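Local coordinates for SnoaL-like domain-containing protein (Burkholderia thailandensis E264, PDB 3H3H) that is of unknown function but has a SnoaL-like, NTF2-type fold whose cone-shaped pocket probably receives a small molecule, at residues D19-H24 with E67-I72; A28-Y33 with A63-A68; F37-P42 with E59-Y64; I80-G85 with V89-R94; V104-P109 with K115-Y120. All coordinates share one frame; numbering follows the deposited sequence. Where two conformers were deposited one is given.

Interactions 1, 2 and 3 follow one another along helix 58-71, which meets helix 7-22, then helix 26-30, then strand 37-40. Trp-65 ties the first two together, its CG lying 3.6 Å from Trp-21 CH2, and reaches the third through its CH2, 3.7 Å from Phe-37 CZ. Interactions 4 and 5 are hairpins of the curved sheet, centres about 11 Å apart, joined by a probable hydrogen bond from Phe-105 N to Val-89 O (2.8 Å). Strand 37-40 pairs with strand 113-121, connecting interactions 3 and 5. An unidentified ligand, probably from the crystallisation liquor, lies near Trp-21, Met-39, Trp-65 and Tyr-93, consistent with the pocket of NTF2-like folds. Interactions 3, 4 and 5 touch the second subunit.

Interaction 1. Residues D19-H24 with E67-I72; sequences DAWNAH and EALRMI
In this NTF2-like fold the end of helix 7-22 packs against the last turns of helix 58-71, and Leu-69 carries nearly all of the contact from the second helix. With CG anti to its carbonyl carbon (chi1 -66°), it sends one methyl, CD2, to two aromatic side chains of the first segment, 3.8 Å from His-24 CD2 and 4.1 Å from Trp-21 CE3. The other methyl, CD1, turns to the main chain and comes within 3.9 Å of His-24 C. Trp-21 and Leu-69 run across each other at about a right angle, with CE3 and CZ3 of the benzo ring doing the touching.

His-24 closes helix 7-22 in a Schellman motif: its phi is positive (53°), and His-24 N donates to Trp-21 O at 2.8 Å. The turn brings the carbonyl of Asn-22 over the centre of the imidazole, with Asn-22 O 3.6 Å above the ring plane. Beyond the segments, Trp-21 meets the rings of Trp-17, Phe-77 and Trp-65.

No hydrogen bond crosses between the segments, so their attraction is dispersive; His-24 NE2 is satisfied by a hydrogen bond with Leu-75 O, while the ring carbon CD2 touches the leucine methyl.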
# COMPACT_ATOMS: atom_id res chain seq x y z
N ASP B 19 -13.20 3.44 -12.55
CA ASP B 19 -14.07 3.70 -13.71
C ASP B 19 -13.26 4.21 -14.87
O ASP B 19 -13.60 3.88 -16.00
CB ASP B 19 -15.16 4.69 -13.35
CG ASP B 19 -16.26 4.07 -12.49
OD1 ASP B 19 -16.25 2.85 -12.24
OD2 ASP B 19 -17.12 4.81 -12.03
N ALA B 20 -12.22 5.00 -14.63
CA ALA B 20 -11.43 5.57 -15.73
C ALA B 20 -10.67 4.46 -16.46
O ALA B 20 -10.62 4.41 -17.70
CB ALA B 20 -10.47 6.64 -15.22
N TRP B 21 -10.06 3.56 -15.70
CA TRP B 21 -9.41 2.40 -16.26
C TRP B 21 -10.39 1.54 -17.04
O TRP B 21 -10.13 1.16 -18.19
CB TRP B 21 -8.72 1.58 -15.16
CG TRP B 21 -7.36 2.19 -14.86
CD1 TRP B 21 -7.04 3.03 -13.84
CD2 TRP B 21 -6.18 2.01 -15.63
NE1 TRP B 21 -5.73 3.37 -13.92
CE2 TRP B 21 -5.17 2.76 -15.01
CE3 TRP B 21 -5.86 1.28 -16.79
CZ2 TRP B 21 -3.90 2.84 -15.51
CZ3 TRP B 21 -4.56 1.36 -17.26
CH2 TRP B 21 -3.60 2.11 -16.60
N ASN B 22 -11.57 1.30 -16.46
CA ASN B 22 -12.56 0.43 -17.08
C ASN B 22 -13.13 1.01 -18.37
O ASN B 22 -13.59 0.27 -19.27
CB ASN B 22 -13.64 0.04 -16.07
CG ASN B 22 -13.11 -0.97 -15.06
OD1 ASN B 22 -12.05 -1.53 -15.32
ND2 ASN B 22 -13.80 -1.21 -13.95
N ALA B 23 -13.15 2.35 -18.41
CA ALA B 23 -13.57 3.11 -19.58
C ALA B 23 -12.44 3.20 -20.60
O ALA B 23 -12.66 3.68 -21.72
CB ALA B 23 -14.00 4.47 -19.17
N HIS B 24 -11.25 2.73 -20.23
CA HIS B 24 -10.08 2.79 -21.12
C HIS B 24 -9.81 4.22 -21.64
O HIS B 24 -9.54 4.45 -22.86
CB HIS B 24 -10.25 1.83 -22.28
CG HIS B 24 -10.65 0.45 -21.89
ND1 HIS B 24 -11.58 -0.26 -22.61
CD2 HIS B 24 -10.27 -0.35 -20.86
CE1 HIS B 24 -11.77 -1.44 -22.03
NE2 HIS B 24 -10.96 -1.53 -21.00
N GLU B 67 -0.24 1.90 -24.26
CA GLU B 67 -0.04 0.63 -24.91
C GLU B 67 -0.75 -0.52 -24.22
O GLU B 67 -1.28 -1.41 -24.90
CB GLU B 67 1.44 0.35 -25.07
CG GLU B 67 1.77 -0.87 -25.91
CD GLU B 67 1.27 -0.82 -27.36
OE1 GLU B 67 0.92 0.26 -27.89
OE2 GLU B 67 1.23 -1.88 -27.99
N ALA B 68 -0.82 -0.47 -22.87
CA ALA B 68 -1.61 -1.45 -22.12
C ALA B 68 -3.03 -1.47 -22.60
O ALA B 68 -3.59 -2.55 -22.81
CB ALA B 68 -1.63 -1.15 -20.66
N LEU B 69 -3.64 -0.29 -22.78
CA LEU B 69 -5.04 -0.22 -23.21
C LEU B 69 -5.22 -0.70 -24.63
O LEU B 69 -6.26 -1.27 -25.01
CB LEU B 69 -5.55 1.18 -23.07
CG LEU B 69 -5.64 1.69 -21.64
CD1 LEU B 69 -6.06 3.12 -21.66
CD2 LEU B 69 -6.64 0.82 -20.82
N ARG B 70 -4.20 -0.47 -25.44
CA ARG B 70 -4.26 -0.92 -26.81
C ARG B 70 -4.16 -2.47 -26.89
O ARG B 70 -4.90 -3.13 -27.62
CB ARG B 70 -3.13 -0.19 -27.57
CG ARG B 70 -3.12 -0.37 -29.01
CD ARG B 70 -2.04 0.52 -29.65
NE ARG B 70 -1.68 -0.06 -30.90
CZ ARG B 70 -2.37 0.07 -32.02
NH1 ARG B 70 -3.48 0.80 -32.06
NH2 ARG B 70 -1.96 -0.55 -33.11
N MSE B 71 -3.24 -3.05 -26.14
CA MSE B 71 -3.02 -4.47 -26.18
C MSE B 71 -4.06 -5.29 -25.40
O MSE B 71 -4.34 -6.43 -25.77
CB MSE B 71 -1.66 -4.78 -25.60
CG MSE B 71 -0.53 -4.29 -26.47
SE MSE B 71 1.08 -4.98 -25.68
CE MSE B 71 0.74 -6.89 -25.96
N ILE B 72 -4.64 -4.69 -24.36
CA ILE B 72 -5.59 -5.40 -23.49
C ILE B 72 -6.91 -4.62 -23.66
O ILE B 72 -7.33 -3.87 -22.78
CB ILE B 72 -5.19 -5.42 -21.99
CG1 ILE B 72 -3.73 -5.85 -21.80
CG2 ILE B 72 -6.16 -6.35 -21.20
CD1 ILE B 72 -3.28 -5.80 -20.37

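Interaction 2. Residues A28-Y33 with A63-A68; sequences AILSHY and AYWREA
Trp-65 projects from helix 58-71 of this NTF2-like fold as a flat wedge and fills a hollow formed by Ile-29, Leu-30 and Tyr-33, at the end of helix 26-30 and in the turn after it. The six-membered part of the indole enters first. Its CZ3 corner meets two methyls, Ile-29 CG2, the branch anti to the backbone N, at 3.7 Å and Leu-30 CD2 at 3.8 Å, both coming in obliquely. Tyr-33 forms the far wall: the indole edge points at the phenol face in a T-shaped stack, with ring centroids 5.2 Å apart and planes at 62°.

The type I turn from Leu-30 to Tyr-33 sets that wall in place, and Ile-29 O lies in the plane of the phenol at its edge. The Tyr-33 hydroxyl is hydrogen-bonded to Trp-17 NE1, which fixes the far end of the ring. An unidentified ligand lies close to Trp-65, consistent with the wedge bordering the expected pocket. At the leading corner, Trp-65 CH2 is 3.5 Å from Tyr-33 CZ.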
# COMPACT_ATOMS: atom_id res chain seq x y z
N ALA B 28 -8.76 10.46 -18.73
CA ALA B 28 -9.40 10.46 -17.42
C ALA B 28 -8.48 9.88 -16.35
O ALA B 28 -8.39 10.38 -15.22
CB ALA B 28 -10.72 9.65 -17.49
N ILE B 29 -7.83 8.80 -16.69
CA ILE B 29 -6.88 8.17 -15.75
C ILE B 29 -5.83 9.19 -15.31
O ILE B 29 -5.64 9.39 -14.09
CB ILE B 29 -6.19 6.97 -16.39
CG1 ILE B 29 -7.20 5.83 -16.67
CG2 ILE B 29 -5.05 6.45 -15.50
CD1 ILE B 29 -6.64 4.87 -17.73
N LEU B 30 -5.19 9.84 -16.28
CA LEU B 30 -4.05 10.74 -16.05
C LEU B 30 -4.48 11.99 -15.32
O LEU B 30 -3.64 12.64 -14.71
CB LEU B 30 -3.31 11.05 -17.34
CG LEU B 30 -2.43 9.91 -17.85
CD1 LEU B 30 -1.83 10.19 -19.18
CD2 LEU B 30 -1.27 9.60 -16.88
N SER B 31 -5.77 12.34 -15.39
CA SER B 31 -6.29 13.53 -14.73
C SER B 31 -6.10 13.43 -13.23
O SER B 31 -6.05 14.44 -12.57
CB SER B 31 -7.76 13.78 -15.04
OG SER B 31 -8.61 12.87 -14.36
N HIS B 32 -5.93 12.22 -12.70
CA HIS B 32 -5.83 12.03 -11.31
C HIS B 32 -4.40 12.21 -10.79
O HIS B 32 -4.20 12.13 -9.61
CB HIS B 32 -6.29 10.63 -10.94
CG HIS B 32 -7.75 10.46 -11.17
ND1 HIS B 32 -8.70 11.08 -10.38
CD2 HIS B 32 -8.42 9.90 -12.21
CE1 HIS B 32 -9.90 10.82 -10.87
NE2 HIS B 32 -9.76 10.12 -11.99
N TYR B 33 -3.46 12.35 -11.72
CA TYR B 33 -2.02 12.33 -11.38
C TYR B 33 -1.40 13.69 -11.55
O TYR B 33 -1.76 14.45 -12.45
CB TYR B 33 -1.30 11.30 -12.26
CG TYR B 33 -1.70 9.85 -12.01
CD1 TYR B 33 -2.88 9.31 -12.55
CD2 TYR B 33 -0.95 9.02 -11.20
CE1 TYR B 33 -3.24 8.05 -12.31
CE2 TYR B 33 -1.29 7.74 -10.96
CZ TYR B 33 -2.46 7.22 -11.52
OH TYR B 33 -2.83 5.90 -11.40
N ALA B 63 2.81 6.49 -21.79
CA ALA B 63 3.14 5.71 -22.99
C ALA B 63 2.87 4.24 -22.74
O ALA B 63 2.35 3.55 -23.60
CB ALA B 63 4.60 5.96 -23.41
N TYR B 64 3.24 3.78 -21.56
CA TYR B 64 3.01 2.39 -21.19
C TYR B 64 1.55 2.11 -21.00
O TYR B 64 1.01 1.10 -21.47
CB TYR B 64 3.79 2.03 -19.94
CG TYR B 64 5.26 1.76 -20.29
CD1 TYR B 64 5.65 0.55 -20.84
CD2 TYR B 64 6.23 2.76 -20.13
CE1 TYR B 64 6.99 0.34 -21.20
CE2 TYR B 64 7.55 2.54 -20.46
CZ TYR B 64 7.93 1.35 -20.99
OH TYR B 64 9.26 1.19 -21.30
N TRP B 65 0.87 3.00 -20.28
CA TRP B 65 -0.55 2.78 -20.08
C TRP B 65 -1.35 2.81 -21.39
O TRP B 65 -2.33 2.03 -21.54
CB TRP B 65 -1.10 3.78 -19.07
CG TRP B 65 -0.50 3.60 -17.70
CD1 TRP B 65 0.35 2.61 -17.32
CD2 TRP B 65 -0.68 4.46 -16.58
NE1 TRP B 65 0.69 2.77 -16.02
CE2 TRP B 65 0.05 3.89 -15.52
CE3 TRP B 65 -1.43 5.64 -16.36
CZ2 TRP B 65 0.12 4.48 -14.29
CZ3 TRP B 65 -1.39 6.22 -15.13
CH2 TRP B 65 -0.61 5.63 -14.09
N ARG B 66 -0.98 3.71 -22.30
CA ARG B 66 -1.57 3.82 -23.59
C ARG B 66 -1.44 2.49 -24.31
O ARG B 66 -2.42 1.99 -24.87
CB ARG B 66 -0.97 4.98 -24.39
CG ARG B 66 -1.59 5.25 -25.77
CD ARG B 66 -0.97 6.50 -26.45
NE ARG B 66 -1.12 7.65 -25.59
CZ ARG B 66 -0.16 8.23 -24.88
NH1 ARG B 66 1.11 7.84 -24.97
NH2 ARG B 66 -0.48 9.20 -24.06
N GLU B 67 -0.24 1.90 -24.26
CA GLU B 67 -0.04 0.63 -24.91
C GLU B 67 -0.75 -0.52 -24.22
O GLU B 67 -1.28 -1.41 -24.90
CB GLU B 67 1.44 0.35 -25.07
CG GLU B 67 1.77 -0.87 -25.91
CD GLU B 67 1.27 -0.82 -27.36
OE1 GLU B 67 0.92 0.26 -27.89
OE2 GLU B 67 1.23 -1.88 -27.99
N ALA B 68 -0.82 -0.47 -22.87
CA ALA B 68 -1.61 -1.45 -22.12
C ALA B 68 -3.03 -1.47 -22.60
O ALA B 68 -3.59 -2.55 -22.81
CB ALA B 68 -1.63 -1.15 -20.66

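Interaction 3. Residues F37-P42 with E59-Y64; sequences FEMSSP and EQVGAY
Strand 37-40 passes beside helix 58-71, with Met-39 and Val-61 nearest at 7.2 Å between their CA atoms. This backbone spacing is bridged by side chains alone. Val-61, near the start of the helix, pushes both methyls toward the strand: CG1 reaches Phe-37 CZ at 3.6 Å, and CG2 reaches Met-39 CB at 3.9 Å.

Phe-37 holds CG between its backbone N and carbonyl carbon (chi1 78°), an arrangement that carries the far end of the ring to the valine; CZ and CE2 make the contact, the two side chains crossing at a slant. Met-39, a selenomethionine here, touches Val-61 chiefly through CB. Its chain then bends at chi2 (65°) and takes the selenium away from the valine to Trp-65 and Ala-116, with the methyl CE reaching Ala-118.

Nearby, Leu-55 of strand 54-56 also packs on Val-61. Ser-41 is the N-cap of helix 42-48, its OG bonded to Met-43 N, and the same oxygen is hydrogen-bonded to the unidentified ligand.

Every residue that touches here is buried, and no hydrogen bond joins strand to helix. The contact is thus hydrophobic, while the strand's peptide groups bond to strands 54-56 and 113-121.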
# COMPACT_ATOMS: atom_id res chain seq x y z
N PHE B 37 4.65 12.58 -11.64
CA PHE B 37 4.41 11.51 -10.66
C PHE B 37 5.30 10.30 -10.86
O PHE B 37 5.70 9.94 -11.99
CB PHE B 37 2.93 11.08 -10.68
CG PHE B 37 2.55 10.17 -11.79
CD1 PHE B 37 2.19 10.69 -13.04
CD2 PHE B 37 2.43 8.82 -11.60
CE1 PHE B 37 1.80 9.85 -14.06
CE2 PHE B 37 2.07 7.98 -12.63
CZ PHE B 37 1.73 8.51 -13.85
N GLU B 38 5.61 9.67 -9.74
CA GLU B 38 6.45 8.50 -9.74
C GLU B 38 5.57 7.29 -9.72
O GLU B 38 4.63 7.22 -8.94
CB GLU B 38 7.31 8.47 -8.48
CG GLU B 38 8.32 9.57 -8.37
CD GLU B 38 9.06 9.45 -7.05
OE1 GLU B 38 9.90 8.54 -6.95
OE2 GLU B 38 8.77 10.24 -6.12
N MSE B 39 5.94 6.31 -10.55
CA MSE B 39 5.22 5.02 -10.66
C MSE B 39 6.18 3.89 -10.40
O MSE B 39 7.29 3.86 -10.97
CB MSE B 39 4.54 4.85 -12.04
CG MSE B 39 3.68 3.55 -12.20
SE MSE B 39 2.18 3.63 -11.00
CE MSE B 39 1.98 1.74 -10.64
N SER B 40 5.87 3.05 -9.42
CA SER B 40 6.61 1.83 -9.14
C SER B 40 5.75 0.63 -9.39
O SER B 40 4.63 0.58 -8.92
CB SER B 40 7.03 1.84 -7.69
OG SER B 40 7.48 0.60 -7.30
N SER B 41 6.24 -0.32 -10.17
CA SER B 41 5.48 -1.54 -10.35
C SER B 41 6.37 -2.72 -10.72
O SER B 41 7.31 -2.56 -11.50
CB SER B 41 4.50 -1.39 -11.50
OG SER B 41 3.78 -2.58 -11.72
N PRO B 42 6.04 -3.91 -10.24
CA PRO B 42 6.76 -5.10 -10.74
C PRO B 42 6.65 -5.22 -12.26
O PRO B 42 7.55 -5.79 -12.92
CB PRO B 42 6.01 -6.25 -10.06
CG PRO B 42 5.55 -5.58 -8.76
CD PRO B 42 5.11 -4.25 -9.16
N GLU B 59 4.26 11.54 -19.67
CA GLU B 59 4.68 11.13 -21.00
C GLU B 59 5.18 9.70 -20.88
O GLU B 59 4.72 8.79 -21.58
CB GLU B 59 5.78 12.04 -21.56
CG GLU B 59 6.41 11.51 -22.87
CD GLU B 59 7.61 12.34 -23.36
OE1 GLU B 59 8.28 13.03 -22.55
OE2 GLU B 59 7.90 12.29 -24.57
N GLN B 60 6.09 9.50 -19.93
CA GLN B 60 6.78 8.21 -19.86
C GLN B 60 5.83 7.12 -19.37
O GLN B 60 5.73 6.04 -19.96
CB GLN B 60 8.01 8.29 -18.97
CG GLN B 60 8.68 6.98 -18.86
CD GLN B 60 9.98 7.04 -18.11
OE1 GLN B 60 10.02 7.43 -16.93
NE2 GLN B 60 11.06 6.64 -18.78
N VAL B 61 5.15 7.38 -18.26
CA VAL B 61 4.23 6.38 -17.70
C VAL B 61 3.01 6.22 -18.59
O VAL B 61 2.60 5.10 -18.87
CB VAL B 61 3.82 6.73 -16.26
CG1 VAL B 61 2.86 5.63 -15.76
CG2 VAL B 61 5.07 6.83 -15.36
N GLY B 62 2.49 7.33 -19.11
CA GLY B 62 1.35 7.34 -20.01
C GLY B 62 1.58 6.50 -21.26
O GLY B 62 0.63 5.89 -21.71
N ALA B 63 2.81 6.49 -21.79
CA ALA B 63 3.14 5.71 -22.99
C ALA B 63 2.87 4.24 -22.74
O ALA B 63 2.35 3.55 -23.60
CB ALA B 63 4.60 5.96 -23.41
N TYR B 64 3.24 3.78 -21.56
CA TYR B 64 3.01 2.39 -21.19
C TYR B 64 1.55 2.11 -21.00
O TYR B 64 1.01 1.10 -21.47
CB TYR B 64 3.79 2.03 -19.94
CG TYR B 64 5.26 1.76 -20.29
CD1 TYR B 64 5.65 0.55 -20.84
CD2 TYR B 64 6.23 2.76 -20.13
CE1 TYR B 64 6.99 0.34 -21.20
CE2 TYR B 64 7.55 2.54 -20.46
CZ TYR B 64 7.93 1.35 -20.99
OH TYR B 64 9.26 1.19 -21.30

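Interaction 4. Residues I80-G85 with V89-R94; sequences IATLAG and VAIHYR
His-92 O accepts two backbone N-H groups from the facing strand, one from Ile-80 N at 2.9 Å and one from Ala-81 N at 3.1 Å. Both residues face His-92, which makes this a classic beta bulge in the hairpin of strands 78-84 and 88-94. Ala-81 N is tilted 26° out of the carbonyl plane. Past the bulge the antiparallel pairing is regular: His-92 N gives a nearly straight bond to Ala-81 O (2.8 Å, 171° at the hydrogen), and Leu-83 exchanges two bonds with Ala-90.

His-92 CG lies anti to its backbone N (chi1 178°), and the bulge brings Ile-80 over the ring so placed. Ile-80 CD1 lies 4.2 Å from the ring centroid in a CH-pi contact, while CG2 approaches His-92 CD2 at 3.5 Å. Between two successive non-hydrogen-bonded pairs, Thr-82 with Ile-91 and Ala-84 with Val-89, Thr-82 CG2 presses diagonally on Val-89 CG1 (3.4 Å, tight).

Thr-82 and Ile-91 face helix 7-22, where Thr-82 OG1 bonds to Ser-14 OG. On the other face, Leu-83, Ala-90 and His-92 meet the second subunit, where the two His-92 rings come together. Strand 100-107 continues the sheet beyond strand 88-94, and its Ala-101 O binds His-92 ND1.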
# COMPACT_ATOMS: atom_id res chain seq x y z
N ILE B 80 -12.24 -4.03 -5.03
CA ILE B 80 -12.52 -4.81 -3.81
C ILE B 80 -12.61 -3.93 -2.57
O ILE B 80 -13.65 -3.92 -1.91
CB ILE B 80 -11.49 -5.92 -3.59
CG1 ILE B 80 -11.50 -6.88 -4.78
CG2 ILE B 80 -11.76 -6.64 -2.27
CD1 ILE B 80 -10.32 -7.88 -4.81
N ALA B 81 -11.58 -3.14 -2.28
CA ALA B 81 -11.66 -2.30 -1.09
C ALA B 81 -10.75 -1.10 -1.22
O ALA B 81 -9.78 -1.14 -1.96
CB ALA B 81 -11.20 -3.13 0.14
N THR B 82 -11.03 -0.06 -0.45
CA THR B 82 -10.13 1.06 -0.40
C THR B 82 -9.82 1.35 1.06
O THR B 82 -10.73 1.34 1.91
CB THR B 82 -10.75 2.31 -1.01
OG1 THR B 82 -10.71 2.18 -2.42
CG2 THR B 82 -9.91 3.51 -0.68
N LEU B 83 -8.56 1.62 1.34
CA LEU B 83 -8.14 1.89 2.72
C LEU B 83 -7.36 3.18 2.71
O LEU B 83 -6.65 3.48 1.76
CB LEU B 83 -7.28 0.77 3.23
CG LEU B 83 -8.01 -0.59 3.12
CD1 LEU B 83 -7.59 -1.31 1.82
CD2 LEU B 83 -7.68 -1.42 4.35
N ALA B 84 -7.57 3.99 3.73
CA ALA B 84 -6.96 5.32 3.78
C ALA B 84 -5.84 5.37 4.79
O ALA B 84 -5.96 4.90 5.90
CB ALA B 84 -8.05 6.37 4.15
N GLY B 85 -4.75 6.04 4.39
CA GLY B 85 -3.64 6.30 5.28
C GLY B 85 -3.47 7.78 5.58
O GLY B 85 -4.44 8.50 5.75
N VAL B 89 -3.93 6.57 -0.29
CA VAL B 89 -5.09 5.71 -0.43
C VAL B 89 -4.56 4.41 -1.01
O VAL B 89 -3.70 4.42 -1.88
CB VAL B 89 -6.13 6.34 -1.36
CG1 VAL B 89 -7.24 5.39 -1.73
CG2 VAL B 89 -6.75 7.58 -0.66
N ALA B 90 -5.08 3.30 -0.55
CA ALA B 90 -4.71 1.99 -1.10
C ALA B 90 -5.93 1.42 -1.72
O ALA B 90 -6.97 1.31 -1.06
CB ALA B 90 -4.24 1.03 0.01
N ILE B 91 -5.85 1.11 -3.01
CA ILE B 91 -6.95 0.49 -3.72
C ILE B 91 -6.60 -0.97 -3.93
O ILE B 91 -5.62 -1.28 -4.57
CB ILE B 91 -7.24 1.15 -5.08
CG1 ILE B 91 -7.54 2.66 -4.89
CG2 ILE B 91 -8.46 0.44 -5.79
CD1 ILE B 91 -7.91 3.38 -6.25
N HIS B 92 -7.48 -1.85 -3.45
CA HIS B 92 -7.31 -3.29 -3.58
C HIS B 92 -8.31 -3.66 -4.66
O HIS B 92 -9.49 -3.33 -4.57
CB HIS B 92 -7.58 -3.93 -2.22
CG HIS B 92 -7.49 -5.41 -2.21
ND1 HIS B 92 -6.48 -6.11 -2.83
CD2 HIS B 92 -8.29 -6.33 -1.61
CE1 HIS B 92 -6.67 -7.41 -2.63
NE2 HIS B 92 -7.74 -7.57 -1.87
N TYR B 93 -7.81 -4.34 -5.67
CA TYR B 93 -8.66 -4.67 -6.80
C TYR B 93 -8.15 -5.90 -7.50
O TYR B 93 -7.07 -6.41 -7.19
CB TYR B 93 -8.70 -3.49 -7.77
CG TYR B 93 -7.41 -3.14 -8.46
CD1 TYR B 93 -6.49 -2.30 -7.89
CD2 TYR B 93 -7.14 -3.58 -9.77
CE1 TYR B 93 -5.36 -1.95 -8.56
CE2 TYR B 93 -6.01 -3.22 -10.43
CZ TYR B 93 -5.12 -2.39 -9.85
OH TYR B 93 -3.97 -2.02 -10.54
N ARG B 94 -9.02 -6.47 -8.31
CA ARG B 94 -8.65 -7.57 -9.15
C ARG B 94 -8.34 -7.07 -10.54
O ARG B 94 -9.17 -6.41 -11.16
CB ARG B 94 -9.79 -8.58 -9.17
CG ARG B 94 -9.48 -9.81 -10.00
CD ARG B 94 -10.58 -10.83 -9.72
NE ARG B 94 -10.34 -12.09 -10.40
CZ ARG B 94 -10.75 -12.37 -11.62
NH1 ARG B 94 -11.43 -11.50 -12.35
NH2 ARG B 94 -10.46 -13.57 -12.13

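Interaction 5. Residues V104-P109 with K115-Y120; sequences VFHFGP and KALAHY
Val-104 and Leu-117 exchange two backbone hydrogen bonds at the centre of an antiparallel hairpin in the curved sheet of the NTF2-like fold, with Leu-117 N 2.8 Å from Val-104 O. One pair further on, His-106 N donates almost straight to Lys-115 O (2.8 Å, 175°), whereas the return bond from Lys-115 N is weak. Between them, in a non-hydrogen-bonded pair, Ala-116 CB touches Phe-105 CD2 at 3.9 Å.

Val-104, His-106 and Leu-117 share one face. With CG turned away from the carbonyl carbon (chi1 -66°), the His-106 imidazole lies along the partner strand and receives both Lys-115 O and Leu-117 CD1 at its edge, in plane. Asp-87 OD1 bonds to His-106 ND1 and positions the ring.

This face is part of the dimer interface: His-106 packs on Leu-117 of the second subunit, and His-119 NE2 bonds to Ser-88 OG there. Phe-105, on the opposite face, meets Trp-17 and Phe-13 of helix 7-22. Within the hairpin, Leu-117 CD1 stands 3.7 Å from His-106 CD2.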
# COMPACT_ATOMS: atom_id res chain seq x y z
N VAL B 104 -0.99 1.64 -4.06
CA VAL B 104 -0.94 2.68 -3.07
C VAL B 104 -0.68 4.00 -3.80
O VAL B 104 0.28 4.10 -4.62
CB VAL B 104 0.18 2.44 -2.09
CG1 VAL B 104 0.22 3.57 -1.09
CG2 VAL B 104 -0.05 1.07 -1.33
N PHE B 105 -1.50 5.01 -3.46
CA PHE B 105 -1.41 6.30 -4.09
C PHE B 105 -1.16 7.36 -3.07
O PHE B 105 -1.95 7.55 -2.13
CB PHE B 105 -2.72 6.63 -4.78
CG PHE B 105 -3.20 5.59 -5.76
CD1 PHE B 105 -3.97 4.50 -5.35
CD2 PHE B 105 -2.92 5.71 -7.11
CE1 PHE B 105 -4.39 3.57 -6.26
CE2 PHE B 105 -3.37 4.76 -8.03
CZ PHE B 105 -4.10 3.69 -7.62
N HIS B 106 -0.06 8.07 -3.23
CA HIS B 106 0.28 9.17 -2.38
C HIS B 106 -0.11 10.45 -3.06
O HIS B 106 0.11 10.64 -4.25
CB HIS B 106 1.75 9.23 -2.11
CG HIS B 106 2.24 8.07 -1.32
ND1 HIS B 106 2.35 8.10 0.06
CD2 HIS B 106 2.59 6.83 -1.72
CE1 HIS B 106 2.78 6.92 0.47
NE2 HIS B 106 2.95 6.13 -0.58
N PHE B 107 -0.72 11.34 -2.27
CA PHE B 107 -1.26 12.58 -2.85
C PHE B 107 -0.46 13.79 -2.46
O PHE B 107 0.10 13.83 -1.38
CB PHE B 107 -2.70 12.81 -2.42
CG PHE B 107 -3.62 11.82 -3.00
CD1 PHE B 107 -3.74 10.53 -2.42
CD2 PHE B 107 -4.25 12.09 -4.19
CE1 PHE B 107 -4.55 9.59 -3.04
CE2 PHE B 107 -5.06 11.13 -4.79
CZ PHE B 107 -5.18 9.91 -4.22
N GLY B 108 -0.50 14.80 -3.34
CA GLY B 108 0.23 16.02 -3.14
C GLY B 108 -0.70 17.11 -2.71
O GLY B 108 -1.86 16.84 -2.41
N PRO B 109 -0.18 18.35 -2.66
CA PRO B 109 -0.94 19.51 -2.24
C PRO B 109 -2.20 19.69 -3.03
O PRO B 109 -3.22 20.06 -2.44
CB PRO B 109 0.02 20.69 -2.51
CG PRO B 109 1.36 20.10 -2.49
CD PRO B 109 1.21 18.69 -3.00
N LYS B 115 2.82 9.92 -6.29
CA LYS B 115 3.58 8.69 -6.23
C LYS B 115 2.59 7.51 -6.12
O LYS B 115 1.71 7.54 -5.28
CB LYS B 115 4.55 8.64 -5.06
CG LYS B 115 5.43 7.43 -5.04
CD LYS B 115 6.49 7.57 -3.93
CE LYS B 115 7.53 6.46 -3.96
NZ LYS B 115 8.87 6.93 -3.47
N ALA B 116 2.78 6.49 -6.92
CA ALA B 116 1.93 5.29 -6.84
C ALA B 116 2.82 4.09 -6.91
O ALA B 116 3.84 4.12 -7.58
CB ALA B 116 0.85 5.25 -7.94
N LEU B 117 2.45 3.05 -6.14
CA LEU B 117 3.24 1.79 -6.07
C LEU B 117 2.24 0.65 -6.22
O LEU B 117 1.27 0.57 -5.49
CB LEU B 117 3.91 1.64 -4.73
CG LEU B 117 4.79 2.75 -4.22
CD1 LEU B 117 3.92 3.90 -3.63
CD2 LEU B 117 5.71 2.13 -3.15
N ALA B 118 2.51 -0.24 -7.17
CA ALA B 118 1.68 -1.37 -7.46
C ALA B 118 2.22 -2.61 -6.72
O ALA B 118 3.45 -2.79 -6.59
CB ALA B 118 1.63 -1.60 -8.94
N HIS B 119 1.31 -3.49 -6.32
CA HIS B 119 1.63 -4.73 -5.67
C HIS B 119 0.69 -5.76 -6.21
O HIS B 119 -0.49 -5.46 -6.46
CB HIS B 119 1.38 -4.68 -4.17
CG HIS B 119 2.09 -3.58 -3.45
ND1 HIS B 119 1.68 -2.26 -3.52
CD2 HIS B 119 3.14 -3.61 -2.60
CE1 HIS B 119 2.54 -1.52 -2.82
NE2 HIS B 119 3.40 -2.33 -2.21
N TYR B 120 1.18 -6.98 -6.40
CA TYR B 120 0.34 -8.07 -6.93
C TYR B 120 0.55 -9.39 -6.25
O TYR B 120 1.58 -9.64 -5.62
CB TYR B 120 0.73 -8.27 -8.41
CG TYR B 120 0.45 -7.10 -9.27
CD1 TYR B 120 -0.86 -6.84 -9.67
CD2 TYR B 120 1.44 -6.22 -9.67
CE1 TYR B 120 -1.16 -5.79 -10.41
CE2 TYR B 120 1.12 -5.13 -10.45
CZ TYR B 120 -0.17 -4.95 -10.82
OH TYR B 120 -0.50 -3.88 -11.57